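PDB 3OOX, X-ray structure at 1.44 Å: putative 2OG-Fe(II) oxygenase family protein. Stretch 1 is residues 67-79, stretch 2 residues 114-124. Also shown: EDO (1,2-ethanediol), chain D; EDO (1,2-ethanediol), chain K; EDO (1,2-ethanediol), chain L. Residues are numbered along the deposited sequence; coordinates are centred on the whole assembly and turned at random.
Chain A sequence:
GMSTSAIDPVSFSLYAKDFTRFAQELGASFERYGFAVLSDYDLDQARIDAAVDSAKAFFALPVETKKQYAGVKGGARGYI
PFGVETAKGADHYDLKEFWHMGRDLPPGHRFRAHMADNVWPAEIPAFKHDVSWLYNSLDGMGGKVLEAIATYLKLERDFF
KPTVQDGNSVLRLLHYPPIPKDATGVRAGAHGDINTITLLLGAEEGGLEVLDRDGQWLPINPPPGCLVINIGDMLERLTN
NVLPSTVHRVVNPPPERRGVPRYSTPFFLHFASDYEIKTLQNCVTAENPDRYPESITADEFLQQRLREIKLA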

# COMPACT_ATOMS: atom_id res chain seq x y z
N LYS A 67 23.35 -6.25 -2.21
CA LYS A 67 23.16 -6.75 -3.58
C LYS A 67 23.18 -8.27 -3.71
O LYS A 67 22.84 -8.81 -4.76
CB LYS A 67 24.16 -6.09 -4.53
CG LYS A 67 23.76 -4.64 -4.87
CD LYS A 67 24.71 -3.99 -5.83
CE LYS A 67 24.14 -2.65 -6.34
NZ LYS A 67 25.12 -2.03 -7.30
N GLN A 68 23.56 -8.96 -2.64
CA GLN A 68 23.36 -10.40 -2.57
C GLN A 68 21.89 -10.72 -2.79
O GLN A 68 21.55 -11.82 -3.25
CB GLN A 68 23.78 -10.92 -1.20
CG GLN A 68 25.26 -10.83 -0.93
CD GLN A 68 25.62 -11.29 0.47
OE1 GLN A 68 26.42 -12.21 0.65
NE2 GLN A 68 25.05 -10.64 1.47
N TYR A 69 21.02 -9.78 -2.44
CA TYR A 69 19.57 -10.01 -2.44
C TYR A 69 18.88 -9.29 -3.60
O TYR A 69 17.63 -9.23 -3.64
CB TYR A 69 18.97 -9.58 -1.10
CG TYR A 69 19.72 -10.19 0.06
CD1 TYR A 69 19.59 -11.55 0.34
CD2 TYR A 69 20.62 -9.44 0.81
CE1 TYR A 69 20.31 -12.14 1.35
CE2 TYR A 69 21.36 -10.04 1.85
CZ TYR A 69 21.20 -11.39 2.10
OH TYR A 69 21.90 -12.00 3.12
N ALA A 70 19.68 -8.78 -4.52
CA ALA A 70 19.18 -8.10 -5.73
C ALA A 70 18.99 -9.07 -6.90
O ALA A 70 19.52 -10.18 -6.88
CB ALA A 70 20.14 -6.99 -6.15
N GLY A 71 18.27 -8.61 -7.92
CA GLY A 71 18.03 -9.39 -9.12
C GLY A 71 17.14 -10.59 -8.90
O GLY A 71 17.21 -11.55 -9.66
N VAL A 72 16.35 -10.58 -7.85
CA VAL A 72 15.45 -11.70 -7.53
C VAL A 72 14.08 -11.38 -8.12
O VAL A 72 13.39 -10.47 -7.69
CB VAL A 72 15.34 -11.97 -6.00
CG1 VAL A 72 14.42 -13.16 -5.71
CG2 VAL A 72 16.74 -12.21 -5.43
N LYS A 73 13.67 -12.18 -9.11
CA LYS A 73 12.32 -12.09 -9.67
C LYS A 73 11.96 -10.65 -10.05
O LYS A 73 10.87 -10.15 -9.78
CB LYS A 73 11.28 -12.68 -8.70
CG LYS A 73 11.50 -14.15 -8.40
CD LYS A 73 11.07 -15.02 -9.63
CE LYS A 73 11.36 -16.46 -9.42
NZ LYS A 73 10.94 -17.27 -10.69
N GLY A 74 12.92 -10.01 -10.70
CA GLY A 74 12.69 -8.68 -11.25
C GLY A 74 12.46 -7.61 -10.21
O GLY A 74 11.96 -6.53 -10.53
N GLY A 75 12.88 -7.89 -8.99
CA GLY A 75 12.71 -6.98 -7.87
C GLY A 75 11.44 -7.20 -7.08
O GLY A 75 11.18 -6.53 -6.09
N ALA A 76 10.64 -8.20 -7.46
CA ALA A 76 9.42 -8.49 -6.77
C ALA A 76 9.64 -9.09 -5.38
O ALA A 76 8.74 -9.06 -4.53
CB ALA A 76 8.57 -9.46 -7.62
N ARG A 77 10.83 -9.64 -5.16
CA ARG A 77 11.24 -10.13 -3.84
C ARG A 77 12.64 -9.64 -3.59
O ARG A 77 13.41 -9.50 -4.51
CB ARG A 77 11.23 -11.67 -3.82
CG ARG A 77 9.87 -12.33 -4.13
CD ARG A 77 8.86 -12.13 -3.05
NE ARG A 77 7.57 -12.77 -3.35
CZ ARG A 77 6.51 -12.15 -3.88
NH1 ARG A 77 6.55 -10.85 -4.20
NH2 ARG A 77 5.37 -12.81 -4.10
N GLY A 78 12.97 -9.35 -2.34
CA GLY A 78 14.32 -8.90 -2.03
C GLY A 78 14.61 -7.45 -2.35
O GLY A 78 13.74 -6.58 -2.24
N TYR A 79 15.86 -7.18 -2.72
CA TYR A 79 16.41 -5.84 -2.74
C TYR A 79 16.40 -5.24 -4.14
O TYR A 79 16.67 -5.93 -5.13
CB TYR A 79 17.84 -5.91 -2.20
CG TYR A 79 18.59 -4.61 -2.22
CD1 TYR A 79 18.16 -3.55 -1.44
CD2 TYR A 79 19.73 -4.46 -2.98
CE1 TYR A 79 18.85 -2.34 -1.43
CE2 TYR A 79 20.45 -3.24 -2.99
CZ TYR A 79 19.97 -2.19 -2.22
OH TYR A 79 20.66 -0.99 -2.20
C1 EDO D . 7.31 -17.75 -10.70
O1 EDO D . 8.20 -16.65 -10.86
C2 EDO D . 7.18 -18.02 -9.20
O2 EDO D . 8.43 -18.46 -8.64
C1 EDO K . 13.86 -16.84 -6.01
O1 EDO K . 15.19 -17.19 -5.66
C2 EDO K . 13.09 -16.55 -4.72
O2 EDO K . 11.77 -16.23 -5.09
C1 EDO L . 17.15 -14.60 8.92
O1 EDO L . 16.71 -15.43 7.84
C2 EDO L . 17.43 -13.21 8.42
O2 EDO L . 16.48 -12.27 8.93
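Stretch 2, residues 114-124: HMADNVWPAEI

An irregular segment can be held against its neighbour when a few long side chains reach its backbone, and residues 114-124 of this putative oxygenase illustrate the principle. The stretch has no regular secondary structure; from Met-115 to Trp-120 it is largely extended, and it then closes in a type I turn from Pro-121 to Ile-124. No crossing angle applies, but the nearest CA pairs, Arg-77 CA with Asn-118 CA at 6.0 Å and Gly-78 CA with Val-119 CA at 5.8 Å, advance together, so the two backbones run locally in the same direction; Trp-120 to Glu-123 then move on to Tyr-69 and Gln-68, earlier in stretch 1.

His-114 stands clear of stretch 1, and selenomethionine Met-115 points its CB away, although that atom still lies 4.3 Å from Arg-77 NH2. Ala-116 turns toward stretch 1, its CB 3.6 Å from Lys-73 CG, while its carbonyl anchors the arginine: Arg-77 NE donates to Ala-116 O at 2.9 Å, and a water links Arg-77 NH2 to the same oxygen. Asp-117 points its CB away and meets Arg-77 through its backbone, with Asp-117 O 3.6 Å from Arg-77 CG. At Asn-118 the CB also points away, yet the amide end returns, bringing OD1 to 3.5 Å from Arg-77 CD.

Val-119 faces inward. Its CG2 lies 3.6 Å from Gly-78 CA, where a side chain would be tight against that methyl, and its CG1 is 4.2 Å from Val-72 CG1. Trp-120 points its CB away, and its carbonyl O lies 3.2 Å from Tyr-69 CE1. The turn then gathers round the tyrosine: Pro-121 CB covers one ring face, 4.0 Å from Tyr-69 CE2, Ala-122 N donates to Tyr-69 OH at 3.2 Å, and that hydroxyl donates to Glu-123 OE1 at 2.6 Å. Gln-68 NE2 binds Glu-123 OE2 at 3.0 Å, so the carboxylate engages two neighbouring side chains. Ile-124 closes the turn through its N, 3.1 Å from Pro-121 O, without touching stretch 1.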

# COMPACT_ATOMS: atom_id res chain seq x y z
N HIS A 114 3.32 -19.25 -9.28
CA HIS A 114 3.40 -17.87 -9.76
C HIS A 114 3.76 -16.84 -8.68
O HIS A 114 3.98 -15.67 -9.00
CB HIS A 114 2.12 -17.43 -10.46
CG HIS A 114 0.99 -17.16 -9.52
ND1 HIS A 114 0.21 -18.18 -8.99
CD2 HIS A 114 0.47 -16.01 -9.03
CE1 HIS A 114 -0.71 -17.66 -8.20
NE2 HIS A 114 -0.57 -16.35 -8.19
N MSE A 115 3.86 -17.27 -7.42
CA MSE A 115 4.27 -16.40 -6.31
C MSE A 115 5.57 -16.89 -5.73
O MSE A 115 5.65 -17.97 -5.11
CB MSE A 115 3.18 -16.38 -5.22
CG MSE A 115 2.04 -15.52 -5.60
SE MSE A 115 0.49 -15.60 -4.47
CE MSE A 115 1.31 -15.19 -2.80
N ALA A 116 6.63 -16.10 -5.96
CA ALA A 116 7.95 -16.52 -5.59
C ALA A 116 8.20 -16.51 -4.09
O ALA A 116 7.65 -15.70 -3.33
CB ALA A 116 9.01 -15.61 -6.32
N ASP A 117 9.08 -17.41 -3.66
CA ASP A 117 9.50 -17.46 -2.28
C ASP A 117 10.18 -16.15 -1.88
O ASP A 117 10.83 -15.49 -2.70
CB ASP A 117 10.53 -18.57 -2.04
CG ASP A 117 9.95 -19.98 -2.11
OD1 ASP A 117 8.72 -20.14 -2.13
OD2 ASP A 117 10.77 -20.94 -2.16
N ASN A 118 10.02 -15.79 -0.61
CA ASN A 118 10.80 -14.69 -0.01
C ASN A 118 12.27 -15.06 0.11
O ASN A 118 12.61 -16.25 0.22
CB ASN A 118 10.27 -14.30 1.35
CG ASN A 118 9.03 -13.47 1.26
OD1 ASN A 118 8.98 -12.53 0.45
ND2 ASN A 118 8.00 -13.83 2.07
N VAL A 119 13.11 -14.05 0.08
CA VAL A 119 14.49 -14.17 0.50
C VAL A 119 14.62 -13.33 1.76
O VAL A 119 13.76 -12.51 2.08
CB VAL A 119 15.48 -13.73 -0.62
CG1 VAL A 119 15.35 -14.65 -1.84
CG2 VAL A 119 15.26 -12.21 -1.01
N TRP A 120 15.71 -13.55 2.51
CA TRP A 120 15.93 -12.91 3.81
C TRP A 120 17.39 -12.55 4.00
O TRP A 120 18.26 -13.31 3.56
CB TRP A 120 15.46 -13.80 4.97
CG TRP A 120 14.07 -14.25 4.86
CD1 TRP A 120 13.63 -15.48 4.45
CD2 TRP A 120 12.89 -13.47 5.10
NE1 TRP A 120 12.26 -15.53 4.45
CE2 TRP A 120 11.78 -14.32 4.87
CE3 TRP A 120 12.66 -12.17 5.56
CZ2 TRP A 120 10.46 -13.87 5.02
CZ3 TRP A 120 11.34 -11.74 5.72
CH2 TRP A 120 10.27 -12.60 5.47
N PRO A 121 17.66 -11.40 4.64
CA PRO A 121 19.07 -11.00 4.84
C PRO A 121 19.68 -11.61 6.10
O PRO A 121 19.37 -11.19 7.19
CB PRO A 121 18.97 -9.48 4.98
CG PRO A 121 17.62 -9.23 5.54
CD PRO A 121 16.72 -10.38 5.13
N ALA A 122 20.57 -12.59 5.92
CA ALA A 122 21.19 -13.28 7.07
C ALA A 122 21.90 -12.32 8.02
O ALA A 122 22.01 -12.60 9.23
CB ALA A 122 22.19 -14.30 6.56
N GLU A 123 22.39 -11.20 7.50
CA GLU A 123 23.17 -10.23 8.27
C GLU A 123 22.38 -9.45 9.32
O GLU A 123 22.99 -8.81 10.20
CB GLU A 123 23.89 -9.25 7.33
CG GLU A 123 24.91 -9.92 6.41
CD GLU A 123 24.35 -10.54 5.12
OE1 GLU A 123 23.13 -10.44 4.83
OE2 GLU A 123 25.17 -11.11 4.38
N ILE A 124 21.05 -9.48 9.23
CA ILE A 124 20.16 -8.80 10.18
C ILE A 124 19.31 -9.93 10.77
O ILE A 124 18.23 -10.26 10.26
CB ILE A 124 19.24 -7.73 9.50
CG1 ILE A 124 20.05 -6.79 8.59
CG2 ILE A 124 18.42 -6.96 10.58
CD1 ILE A 124 21.22 -6.10 9.26
O HOH W 1 5.08 -15.20 -2.45
O HOH W 2 11.40 -11.47 -0.23